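Local coordinates for protein ATP12 ATPase (Paracoccus denitrificans, PDB 2R31) that probably acts as a chaperone in the assembly of the F1 part of ATP synthase, as a member of the ATP12 family, at residues 12-17 against 28-33. Numbering follows the deposited sequence.
Sequences FWASVG and LLDERP
Leu29 lies over one face of the Trp13 indole, its CD2 4.0 Å from the centroid of the five-membered ring and 10° off the normal, a CH-pi contact; its CD1 sits above the same ring system, offset toward the rim. Phe12 CE2 is at the indole edge, in plane, while Trp13 CE3 stands over the centre of one Phe12 face. The contact lies at the open end of the antiparallel beta hairpin 16-21/24-29, where the second strand turns through a type I' beta turn, Leu29 to Arg32, into strand 32-33. Val16 and Leu29, a non-hydrogen-bonded pair, lie side by side, both touching helix 47-58, with Val16 CG2 4.0 Å from Leu29 CD2. Trp13 meets Trp57 of that helix, its NE1 bonding to Trp57 O. An alanine at Trp13 would probably leave Leu29 CD2 without the indole face it packs on and Trp57 O without its indole donor. Gly17 and Leu28 are a hydrogen-bonded pair, joined by N-H...O bonds in both directions. Asp30 extends the pairing past the strand: its N donates to Ser15 O, and in one of two conformers its carboxylate takes two backbone N-H groups, Ala14 N to OD2 at 2.9 Å and Ser15 N to OD1 at 2.7 Å, both from above the carboxylate plane. Water 1 then links OD2 to Phe12 O. Ser15 OG, likewise in one of two conformers, set between its backbone N and carbonyl carbon (chi1 72°), adds a second bond to OD1, using the anti lone pair at 2.8 Å.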
loop_
_atom_site.group_PDB
_atom_site.type_symbol
_atom_site.label_atom_id
_atom_site.label_comp_id
_atom_site.label_asym_id
_atom_site.label_seq_id
_atom_site.Cartn_x
_atom_site.Cartn_y
_atom_site.Cartn_z
ATOM N N PHE A 12 -0.796 4.849 30.028
ATOM C CA PHE A 12 -0.344 4.411 31.358
ATOM C C PHE A 12 1.156 4.452 31.483
ATOM O O PHE A 12 1.677 4.002 32.511
ATOM C CB PHE A 12 -0.916 3.012 31.699
ATOM C CG PHE A 12 -0.424 1.958 30.759
ATOM C CD1 PHE A 12 0.779 1.296 30.908
ATOM C CD2 PHE A 12 -1.186 1.588 29.657
ATOM C CE1 PHE A 12 1.158 0.327 30.006
ATOM C CE2 PHE A 12 -0.778 0.628 28.750
ATOM C CZ PHE A 12 0.443 -0.020 28.896
ATOM N N TRP A 13 1.894 4.895 30.442
ATOM C CA TRP A 13 3.347 4.955 30.452
ATOM C C TRP A 13 3.774 6.406 30.448
ATOM O O TRP A 13 3.144 7.268 29.870
ATOM C CB TRP A 13 3.937 4.217 29.208
ATOM C CG TRP A 13 3.470 4.812 27.918
ATOM C CD1 TRP A 13 4.107 5.767 27.156
ATOM C CD2 TRP A 13 2.257 4.540 27.237
ATOM N NE1 TRP A 13 3.366 6.080 26.044
ATOM C CE2 TRP A 13 2.230 5.365 26.054
ATOM C CE3 TRP A 13 1.172 3.668 27.436
ATOM C CZ2 TRP A 13 1.181 5.343 25.188
ATOM C CZ3 TRP A 13 0.125 3.683 26.532
ATOM C CH2 TRP A 13 0.149 4.506 25.438
ATOM N N ALA A 14 4.955 6.628 31.015
ATOM C CA ALA A 14 5.559 7.940 31.022
ATOM C C ALA A 14 6.485 8.142 29.836
ATOM O O ALA A 14 6.335 9.109 29.075
ATOM C CB ALA A 14 6.254 8.237 32.366
ATOM N N SER A 15 7.413 7.213 29.651
ATOM C CA SER A 15 8.504 7.348 28.721
ATOM C C SER A 15 8.374 6.398 27.522
ATOM O O SER A 15 7.761 5.335 27.622
ATOM C CB SER A 15 9.863 7.047 29.390
ATOM O OG SER A 15 10.036 5.672 29.655
ATOM N N VAL A 16 8.970 6.795 26.403
ATOM C CA VAL A 16 9.014 6.013 25.178
ATOM C C VAL A 16 10.470 6.060 24.667
ATOM O O VAL A 16 11.088 7.135 24.657
ATOM C CB VAL A 16 8.081 6.536 24.086
ATOM C CG1 VAL A 16 8.115 5.651 22.880
ATOM C CG2 VAL A 16 6.658 6.636 24.632
ATOM N N GLY A 17 10.982 4.943 24.197
ATOM C CA GLY A 17 12.307 4.913 23.560
ATOM C C GLY A 17 12.373 3.698 22.606
ATOM O O GLY A 17 11.343 3.065 22.373
ATOM N N LEU A 28 9.977 0.813 23.249
ATOM C CA LEU A 28 9.858 0.633 24.685
ATOM C C LEU A 28 8.926 1.656 25.290
ATOM O O LEU A 28 9.103 2.856 25.130
ATOM C CB LEU A 28 11.248 0.806 25.340
ATOM C CG LEU A 28 12.415 -0.003 24.770
ATOM C CD1 LEU A 28 13.725 0.341 25.488
ATOM C CD2 LEU A 28 12.034 -1.444 24.896
ATOM N N LEU A 29 7.959 1.166 26.036
ATOM C CA LEU A 29 7.029 1.988 26.844
ATOM C C LEU A 29 7.461 1.792 28.278
ATOM O O LEU A 29 7.317 0.664 28.787
ATOM C CB LEU A 29 5.578 1.584 26.627
ATOM C CG LEU A 29 5.070 1.560 25.193
ATOM C CD1 LEU A 29 3.564 1.197 25.145
ATOM C CD2 LEU A 29 5.309 2.880 24.528
ATOM N N ASP A 30 8.001 2.833 28.922
ATOM C CA ASP A 30 8.579 2.683 30.248
ATOM C C ASP A 30 9.429 1.408 30.325
ATOM O O ASP A 30 9.249 0.601 31.226
ATOM C CB ASP A 30 7.535 2.709 31.367
ATOM C CG ASP A 30 7.108 4.113 31.674
ATOM O OD1 ASP A 30 7.784 5.105 31.298
ATOM O OD2 ASP A 30 6.051 4.235 32.324
ATOM N N GLU A 31 10.336 1.295 29.359
ATOM C CA GLU A 31 11.404 0.299 29.320
ATOM C C GLU A 31 10.915 -1.094 28.980
ATOM O O GLU A 31 11.685 -2.039 29.025
ATOM C CB GLU A 31 12.231 0.236 30.607
ATOM C CG GLU A 31 12.818 1.608 30.931
ATOM C CD GLU A 31 13.800 2.152 29.944
ATOM O OE1 GLU A 31 14.382 1.397 29.109
ATOM O OE2 GLU A 31 14.084 3.384 29.965
ATOM N N ARG A 32 9.683 -1.265 28.571
ATOM C CA ARG A 32 9.120 -2.542 28.195
ATOM C C ARG A 32 8.780 -2.596 26.732
ATOM O O ARG A 32 8.023 -1.721 26.246
ATOM C CB ARG A 32 7.837 -2.785 28.950
ATOM C CG ARG A 32 7.219 -4.101 28.665
ATOM C CD ARG A 32 5.831 -4.149 29.312
ATOM N NE ARG A 32 5.253 -5.441 29.241
ATOM C CZ ARG A 32 4.215 -5.802 30.011
ATOM N NH1 ARG A 32 3.652 -4.946 30.866
ATOM N NH2 ARG A 32 3.746 -7.027 29.883
ATOM N N PRO A 33 9.268 -3.586 25.958
ATOM C CA PRO A 33 8.904 -3.655 24.548
ATOM C C PRO A 33 7.430 -3.790 24.293
ATOM O O PRO A 33 6.705 -4.642 24.827
ATOM C CB PRO A 33 9.624 -4.928 24.062
ATOM C CG PRO A 33 10.735 -5.078 24.975
ATOM C CD PRO A 33 10.218 -4.659 26.351
HETATM O O HOH W 1 4.204 2.237 32.831
HETATM O O HOH W 2 10.792 3.638 27.597
HETATM O O HOH W 3 12.330 5.235 30.980
#